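Local coordinates for protein interleukin 22 (Danio rerio, PDB 4O6K) that probably acts as a secreted helical cytokine of the IL-10 family, signalling through cell-surface receptors in immune and barrier defence, as human IL-22 does, at residues 35-39 with 40-44; 82-85 with 86-89; 110-113 with 114-118; 123-126 with 127-131. All coordinates share one frame; numbering follows the deposited sequence.

Contact 1 (35-39 with 40-44)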
# COMPACT_ATOMS: atom_id res chain seq x y z
N PRO A 35 5.27 6.30 -4.76
CA PRO A 35 6.15 6.36 -5.94
C PRO A 35 5.47 5.68 -7.12
O PRO A 35 4.82 4.65 -6.94
CB PRO A 35 7.39 5.58 -5.49
CG PRO A 35 7.38 5.67 -4.00
CD PRO A 35 5.93 5.69 -3.60
N TYR A 36 5.60 6.26 -8.31
CA TYR A 36 4.94 5.71 -9.49
C TYR A 36 5.74 4.55 -10.08
O TYR A 36 6.92 4.68 -10.38
CB TYR A 36 4.74 6.79 -10.54
CG TYR A 36 4.28 6.27 -11.88
CD1 TYR A 36 2.99 5.80 -12.07
CD2 TYR A 36 5.16 6.24 -12.97
CE1 TYR A 36 2.58 5.32 -13.30
CE2 TYR A 36 4.75 5.76 -14.20
CZ TYR A 36 3.46 5.30 -14.36
OH TYR A 36 3.05 4.82 -15.58
N PHE A 37 5.07 3.41 -10.23
CA PHE A 37 5.67 2.25 -10.89
C PHE A 37 5.02 2.05 -12.25
O PHE A 37 3.82 1.78 -12.35
CB PHE A 37 5.50 0.99 -10.04
CG PHE A 37 6.52 0.86 -8.95
CD1 PHE A 37 6.43 1.62 -7.79
CD2 PHE A 37 7.57 -0.04 -9.07
CE1 PHE A 37 7.37 1.49 -6.78
CE2 PHE A 37 8.51 -0.18 -8.06
CZ PHE A 37 8.41 0.59 -6.92
N SER A 38 5.82 2.18 -13.31
CA SER A 38 5.34 1.92 -14.66
C SER A 38 5.21 0.42 -14.89
O SER A 38 5.64 -0.38 -14.06
CB SER A 38 6.28 2.53 -15.69
OG SER A 38 7.53 1.86 -15.71
N HIS A 39 4.60 0.05 -16.01
CA HIS A 39 4.46 -1.35 -16.39
C HIS A 39 5.82 -2.04 -16.46
O HIS A 39 5.99 -3.16 -15.98
CB HIS A 39 3.74 -1.48 -17.73
CG HIS A 39 3.75 -2.87 -18.28
ND1 HIS A 39 2.79 -3.81 -17.97
CD2 HIS A 39 4.61 -3.49 -19.13
CE1 HIS A 39 3.06 -4.94 -18.60
NE2 HIS A 39 4.16 -4.77 -19.31
N ASP A 40 6.79 -1.36 -17.05
CA ASP A 40 8.15 -1.88 -17.17
C ASP A 40 8.80 -2.05 -15.80
O ASP A 40 9.46 -3.06 -15.54
CB ASP A 40 9.00 -0.96 -18.04
CG ASP A 40 8.69 -1.11 -19.52
OD1 ASP A 40 7.95 -2.01 -19.92
OD2 ASP A 40 9.26 -0.23 -20.33
N MET A 41 8.62 -1.06 -14.94
CA MET A 41 9.18 -1.08 -13.59
C MET A 41 8.63 -2.25 -12.76
O MET A 41 9.37 -2.87 -12.01
CB MET A 41 8.90 0.24 -12.87
CG MET A 41 10.15 1.05 -12.55
SD MET A 41 9.78 2.56 -11.65
CE MET A 41 8.83 3.46 -12.87
N LEU A 42 7.34 -2.53 -12.92
CA LEU A 42 6.70 -3.62 -12.19
C LEU A 42 7.24 -4.99 -12.60
O LEU A 42 7.14 -5.95 -11.84
CB LEU A 42 5.19 -3.57 -12.39
CG LEU A 42 4.48 -2.40 -11.69
CD1 LEU A 42 3.02 -2.32 -12.12
CD2 LEU A 42 4.58 -2.54 -10.18
N GLN A 43 7.81 -5.07 -13.80
CA GLN A 43 8.39 -6.32 -14.29
C GLN A 43 9.80 -6.58 -13.75
O GLN A 43 10.35 -7.66 -13.93
CB GLN A 43 8.41 -6.33 -15.82
CG GLN A 43 7.03 -6.26 -16.46
CD GLN A 43 6.07 -7.28 -15.88
OE1 GLN A 43 6.40 -8.46 -15.75
NE2 GLN A 43 4.86 -6.84 -15.54
N GLU A 44 10.38 -5.59 -13.12
CA GLU A 44 11.71 -5.66 -12.56
C GLU A 44 11.63 -6.49 -11.33
O GLU A 44 10.68 -6.45 -10.63
CB GLU A 44 12.26 -4.28 -12.21
CG GLU A 44 12.40 -3.35 -13.37
CD GLU A 44 12.91 -1.97 -13.03
OE1 GLU A 44 13.06 -1.62 -11.89
OE2 GLU A 44 13.15 -1.24 -13.95

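Contact 2 (82-85 with 86-89)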
# COMPACT_ATOMS: atom_id res chain seq x y z
N GLY A 82 -5.98 -7.90 6.48
CA GLY A 82 -5.72 -8.60 5.24
C GLY A 82 -4.38 -8.21 4.64
O GLY A 82 -3.62 -9.06 4.20
N LEU A 83 -4.10 -6.91 4.64
CA LEU A 83 -2.84 -6.39 4.11
C LEU A 83 -1.64 -6.83 4.94
O LEU A 83 -0.56 -7.04 4.41
CB LEU A 83 -2.88 -4.86 4.01
CG LEU A 83 -3.87 -4.27 3.01
CD1 LEU A 83 -3.45 -2.87 2.59
CD2 LEU A 83 -4.00 -5.16 1.79
N HIS A 84 -1.84 -6.95 6.25
CA HIS A 84 -0.79 -7.44 7.13
C HIS A 84 -0.40 -8.87 6.77
O HIS A 84 0.78 -9.21 6.73
CB HIS A 84 -1.22 -7.37 8.60
CG HIS A 84 -0.22 -7.96 9.55
ND1 HIS A 84 1.06 -7.46 9.67
CD2 HIS A 84 -0.31 -9.00 10.41
CE1 HIS A 84 1.72 -8.17 10.57
NE2 HIS A 84 0.91 -9.11 11.03
N ARG A 85 -1.41 -9.71 6.53
CA ARG A 85 -1.18 -11.09 6.13
C ARG A 85 -0.38 -11.17 4.84
O ARG A 85 0.54 -11.98 4.72
CB ARG A 85 -2.51 -11.83 5.97
CG ARG A 85 -3.27 -12.02 7.28
CD ARG A 85 -4.51 -12.89 7.09
NE ARG A 85 -5.27 -13.02 8.33
CZ ARG A 85 -6.35 -12.30 8.62
NH1 ARG A 85 -6.80 -11.40 7.76
NH2 ARG A 85 -6.98 -12.49 9.77
N VAL A 86 -0.73 -10.33 3.87
CA VAL A 86 0.00 -10.25 2.61
C VAL A 86 1.46 -9.85 2.85
O VAL A 86 2.38 -10.50 2.35
CB VAL A 86 -0.65 -9.24 1.65
CG1 VAL A 86 0.22 -9.03 0.42
CG2 VAL A 86 -2.05 -9.70 1.26
N GLU A 87 1.65 -8.78 3.61
CA GLU A 87 2.98 -8.27 3.93
C GLU A 87 3.85 -9.32 4.61
O GLU A 87 5.02 -9.47 4.28
CB GLU A 87 2.86 -7.02 4.81
CG GLU A 87 4.15 -6.22 4.97
CD GLU A 87 5.08 -6.80 6.02
OE1 GLU A 87 4.57 -7.26 7.06
OE2 GLU A 87 6.31 -6.81 5.80
N GLN A 88 3.27 -10.04 5.56
CA GLN A 88 4.00 -11.07 6.30
C GLN A 88 4.49 -12.19 5.39
O GLN A 88 5.62 -12.65 5.51
CB GLN A 88 3.13 -11.64 7.42
CG GLN A 88 3.03 -10.72 8.63
CD GLN A 88 4.39 -10.41 9.23
OE1 GLN A 88 4.86 -9.27 9.19
NE2 GLN A 88 5.03 -11.43 9.80
N GLU A 89 3.63 -12.64 4.48
CA GLU A 89 4.01 -13.69 3.54
C GLU A 89 5.09 -13.21 2.57
O GLU A 89 6.05 -13.94 2.29
CB GLU A 89 2.81 -14.19 2.74
CG GLU A 89 3.15 -15.32 1.78
CD GLU A 89 1.93 -15.97 1.16
OE1 GLU A 89 0.80 -15.58 1.52
OE2 GLU A 89 2.10 -16.88 0.32
O HOH W 1 2.55 -5.79 7.85

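Contact 3 (110-113 with 114-118)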
# COMPACT_ATOMS: atom_id res chain seq x y z
N ASN A 110 7.91 11.87 1.42
CA ASN A 110 6.76 12.59 0.90
C ASN A 110 5.55 12.52 1.83
O ASN A 110 4.78 13.48 1.93
CB ASN A 110 6.40 12.08 -0.50
CG ASN A 110 7.45 12.45 -1.53
OD1 ASN A 110 8.29 13.31 -1.29
ND2 ASN A 110 7.40 11.80 -2.69
N TYR A 111 5.38 11.39 2.50
CA TYR A 111 4.25 11.21 3.40
C TYR A 111 4.46 12.09 4.63
O TYR A 111 3.53 12.74 5.10
CB TYR A 111 4.10 9.74 3.81
CG TYR A 111 2.94 9.47 4.74
CD1 TYR A 111 1.62 9.60 4.30
CD2 TYR A 111 3.15 9.07 6.05
CE1 TYR A 111 0.56 9.35 5.15
CE2 TYR A 111 2.10 8.81 6.91
CZ TYR A 111 0.80 8.95 6.45
OH TYR A 111 -0.25 8.70 7.30
N HIS A 112 5.69 12.09 5.14
CA HIS A 112 6.05 12.94 6.26
C HIS A 112 5.91 14.41 5.90
O HIS A 112 5.41 15.21 6.69
CB HIS A 112 7.48 12.65 6.72
CG HIS A 112 7.88 13.42 7.94
ND1 HIS A 112 8.69 14.54 7.87
CD2 HIS A 112 7.58 13.25 9.25
CE1 HIS A 112 8.87 15.02 9.09
NE2 HIS A 112 8.21 14.25 9.94
N ALA A 113 6.36 14.77 4.70
CA ALA A 113 6.26 16.14 4.21
C ALA A 113 4.80 16.59 4.14
O ALA A 113 4.49 17.75 4.38
CB ALA A 113 6.91 16.26 2.84
N SER A 114 3.92 15.65 3.82
CA SER A 114 2.49 15.94 3.71
C SER A 114 1.85 15.97 5.09
O SER A 114 0.92 16.74 5.34
CB SER A 114 1.80 14.92 2.81
OG SER A 114 0.42 15.20 2.69
N ALA A 115 2.34 15.11 5.97
CA ALA A 115 1.82 14.99 7.33
C ALA A 115 2.04 16.27 8.14
O ALA A 115 1.28 16.57 9.06
CB ALA A 115 2.46 13.81 8.04
N ILE A 116 3.10 16.98 7.83
CA ILE A 116 3.42 18.21 8.48
C ILE A 116 2.33 19.24 8.21
O ILE A 116 1.82 19.78 9.12
CB ILE A 116 4.81 18.69 8.08
CG1 ILE A 116 5.84 17.77 8.66
CG2 ILE A 116 5.03 20.11 8.54
CD1 ILE A 116 5.66 17.52 10.12
N MET A 117 1.98 19.47 6.97
CA MET A 117 0.86 20.32 6.62
C MET A 117 -0.37 19.93 7.42
O MET A 117 -0.81 20.69 8.25
CB MET A 117 0.54 20.16 5.12
CG MET A 117 0.59 21.38 4.20
SD MET A 117 2.05 21.39 3.13
CE MET A 117 3.31 21.93 4.28
N ASP A 118 -0.91 18.74 7.16
CA ASP A 118 -2.20 18.25 7.64
C ASP A 118 -2.16 16.73 7.73
O ASP A 118 -2.14 16.04 6.71
CB ASP A 118 -3.32 18.71 6.70
CG ASP A 118 -4.71 18.47 7.28
OD1 ASP A 118 -4.85 17.66 8.22
OD2 ASP A 118 -5.67 19.09 6.78

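Contact 4 (123-126 with 127-131)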
# COMPACT_ATOMS: atom_id res chain seq x y z
N ARG A 123 -3.17 11.32 5.70
CA ARG A 123 -3.66 9.96 5.91
C ARG A 123 -4.71 9.60 4.86
O ARG A 123 -4.63 8.54 4.24
CB ARG A 123 -4.25 9.82 7.32
CG ARG A 123 -3.20 9.66 8.41
CD ARG A 123 -3.77 9.05 9.67
NE ARG A 123 -4.36 7.73 9.44
CZ ARG A 123 -4.89 6.97 10.40
NH1 ARG A 123 -4.91 7.40 11.65
NH2 ARG A 123 -5.40 5.78 10.10
N ASN A 124 -5.68 10.48 4.66
CA ASN A 124 -6.73 10.27 3.67
C ASN A 124 -6.18 10.10 2.26
O ASN A 124 -6.67 9.28 1.48
CB ASN A 124 -7.73 11.42 3.69
CG ASN A 124 -8.69 11.34 4.87
OD1 ASN A 124 -8.96 10.26 5.39
ND2 ASN A 124 -9.21 12.49 5.29
N LYS A 125 -5.15 10.89 1.93
CA LYS A 125 -4.54 10.83 0.61
C LYS A 125 -3.85 9.50 0.37
O LYS A 125 -4.05 8.86 -0.67
CB LYS A 125 -3.54 11.98 0.44
CG LYS A 125 -2.98 12.11 -0.96
CD LYS A 125 -2.09 13.33 -1.10
CE LYS A 125 -1.69 13.55 -2.54
NZ LYS A 125 -2.88 13.65 -3.43
N ALA A 126 -3.03 9.07 1.33
CA ALA A 126 -2.33 7.79 1.24
C ALA A 126 -3.31 6.62 1.24
O ALA A 126 -3.12 5.64 0.52
CB ALA A 126 -1.34 7.65 2.38
N ILE A 127 -4.36 6.74 2.05
CA ILE A 127 -5.42 5.73 2.10
C ILE A 127 -6.05 5.53 0.72
O ILE A 127 -6.29 4.39 0.29
CB ILE A 127 -6.52 6.13 3.12
CG1 ILE A 127 -6.08 5.76 4.53
CG2 ILE A 127 -7.83 5.43 2.81
CD1 ILE A 127 -6.93 6.38 5.62
N GLY A 128 -6.30 6.63 0.02
CA GLY A 128 -6.86 6.58 -1.32
C GLY A 128 -5.92 5.94 -2.32
O GLY A 128 -6.35 5.50 -3.39
N GLU A 129 -4.64 5.89 -1.99
CA GLU A 129 -3.63 5.32 -2.88
C GLU A 129 -3.36 3.85 -2.59
O GLU A 129 -2.59 3.21 -3.30
CB GLU A 129 -2.33 6.12 -2.77
CG GLU A 129 -2.46 7.58 -3.18
CD GLU A 129 -1.13 8.30 -3.19
OE1 GLU A 129 -0.09 7.63 -3.35
OE2 GLU A 129 -1.12 9.54 -3.04
N THR A 130 -4.01 3.31 -1.57
CA THR A 130 -3.79 1.91 -1.17
C THR A 130 -4.16 0.94 -2.29
O THR A 130 -3.48 -0.06 -2.51
CB THR A 130 -4.60 1.55 0.09
OG1 THR A 130 -4.46 2.58 1.07
CG2 THR A 130 -4.11 0.23 0.67
N ASN A 131 -5.24 1.25 -3.00
CA ASN A 131 -5.70 0.44 -4.12
C ASN A 131 -4.61 0.33 -5.19
O ASN A 131 -4.40 -0.74 -5.76
CB ASN A 131 -6.98 1.04 -4.72
CG ASN A 131 -7.70 0.09 -5.66
OD1 ASN A 131 -8.76 0.41 -6.18
ND2 ASN A 131 -7.13 -1.10 -5.86
O HOH W 2 -2.84 10.48 -4.81

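Contact 1 (35-39 with 40-44)
Met41 folds its side chain back over Phe37 and Ser38 at a helix N-cap, where an extended run of chain enters the short helix 39-42 of this all-helical cytokine. Ser38 is the capping residue. Its OG sits between its own backbone N and carbonyl carbon (chi1 68°), which turns the hydroxyl toward the first turn, where it accepts from Met41 N at 3.2 Å; the N-H points almost straight at it. Ser38 O meanwhile takes the first helical bond, from Leu42 N at 3.0 Å, and the serine thus holds the opening turn through both its oxygens, OG and the backbone O.

The side chains of Met41 and Phe37 cross at about a right angle. Met41 SD lies 4.8 Å from the centroid of the Phe37 ring, in an oblique Met-aromatic contact, while its CB touches ring atom CD2. A bend at the last torsion (chi3 -64°) carries the methyl CE back along the incoming loop, 3.4 Å from Tyr36 O. Leu42 reaches Phe37 from another direction, its CD2 resting against Phe37 CB at 3.7 Å.

Phe37 and Leu42 are the buried pair. The Phe37 ring meets Tyr136 with the planes strongly inclined and also touches Leu103 and Ile50, so the loop is tucked against three of the helices; Leu42 packs on Tyr136 and Glu139 as well. The outer side is polar: Gln43 NE2 lies over one face of the His39 imidazole, 4.0 Å from His39 CE1, the amide and ring planes 33° apart.

Contact 2 (82-85 with 86-89)
Val86, Arg85 and His84 have the most surface buried in this turn of helix 76-93, one of the long helices of the cytokine bundle, and they meet their neighbours in quite different ways. Val86 presses its CG2 against the preceding turn, 3.4 Å from Gly82 O, the same oxygen that accepts from Val86 N at 3.2 Å. The rest of this buried side chain packs on Leu55 of helix 47-62 and on Pro4 and Pro6 of the N-terminal segment.

Arg85 contributes chiefly through its backbone and CB: Arg85 O receives Glu89 N at 3.2 Å, while the side chain runs out extended from the helix on its exposed side.

His84 makes the side-chain contact proper. With CG anti to the backbone N (chi1 176°), the imidazole is swung along the helix toward the next turn, and Gln88 CG comes down on one face of it, offset toward the rim. This is a CH-pi contact, CG lying 3.8 Å from the ring centroid. The other link from this ring is through water: one molecule stands 2.9 Å from His84 ND1 and donates to Glu87 OE1 at 2.6 Å.

Contact 3 (110-113 with 114-118)
The backbone here is the last part of helix 102-117, its i to i+4 bonds running from Ser114 N to Asn110 O (3.0 Å), from Ala115 N to Tyr111 O (2.8 Å) and from Ile116 N to His112 O (3.1 Å). The first is the most bent: Ser114 N stands above the carbonyl plane of Asn110, 35° out of it, and the same N-H also gives a weak bond to Tyr111 O. The turn is slightly distorted there, with Tyr111 O accepting from two successive amides.

On the outer side His112 and Ile116 form the one side-chain pair of note. The imidazole extends with CG opposite the backbone N across the first torsion (chi1 -176°), and Ile116 lies obliquely over one ring face, its CG1 4.1 Å from His112 CE1 and set toward the rim. Ile116 CG1 also approaches His112 O at 3.3 Å, so the ethyl branch covers both the ring and the carbonyl one turn back.

Elsewhere round the turn small groups meet carbonyl oxygens. Ala115 CB lies 3.3 Å from Tyr111 O, and Ser114 CB touches Asn110 O at 3.4 Å. Tyr111 itself points into the protein, where it meets Tyr57 and Val62 of helix 47-62 and Arg123 and Ala126 of helix 119-128; Ser114 rests on Ala122.

Beyond Met117 the chain turns, and Asp118 is the N-cap of helix 119-128, its OD1 making weak bonds to the amides of Ala120 and Ala121. This is a tight helix-to-helix connection with an N-cap at the start of the second helix, here within an all-alpha cytokine bundle.

Contact 4 (123-126 with 127-131)
Ile127 O is gripped by two donors of Thr130, OG1 at 2.7 Å and N at 3.1 Å, both coming from the same face of its carbonyl plane. This pairing marks an interrupted helix: 119-128 ends here and 130-140 begins almost at once, within the helical bundle of the cytokine. Thr130 OG1 lies on the side of its own backbone N (chi1 -45°), which brings it round to the oxygen three residues back.

At the junction the bonding pattern shifts. Ile127 N still donates to Arg123 O (2.8 Å) and Gly128 N to Asn124 O, but Glu129 N turns to Ala126 O at 2.9 Å, from well above its carbonyl plane, and has a weak bond to Lys125 O. Ile127 lays its CG1 against Arg123 O, 3.1 Å away, and its side chain goes on to Met19 and Val62 in the interior.

Lys125 and Glu129 cross obliquely one turn apart. They do not form a salt bridge: each has firmer partners on the loop before helix 39-42, Lys125 NZ on Thr31 O and the Glu129 carboxylate on the amides of Leu33 and Leu34. Their charged ends stay 4.5 Å apart, NZ to OE2, bridged from one side by a water that donates to Glu129 OE2 at 2.6 Å and accepts a weak bond from Lys125 NZ.

How the contacts relate
Contacts 3 and 4 adjoin through the Tyr111 ring, while contact 4 also touches contact 2 where Leu83 packs on Thr130. Contact 1 touches none of the others, though the loop leading into it supplies the backbone partners of Lys125 and Glu129. Contact 4 lies nearest the middle of the chain and contact 3, a surface contact, farthest out. Regular helix carries contact 2; the other three fall where helices begin, end or break. In contacts 1, 2 and 3 a histidine has a side chain from the next turn over its ring: a polar NE2 in contact 1, aliphatic carbons in contacts 2 and 3. Contact 4 has instead a charged pair joined by water.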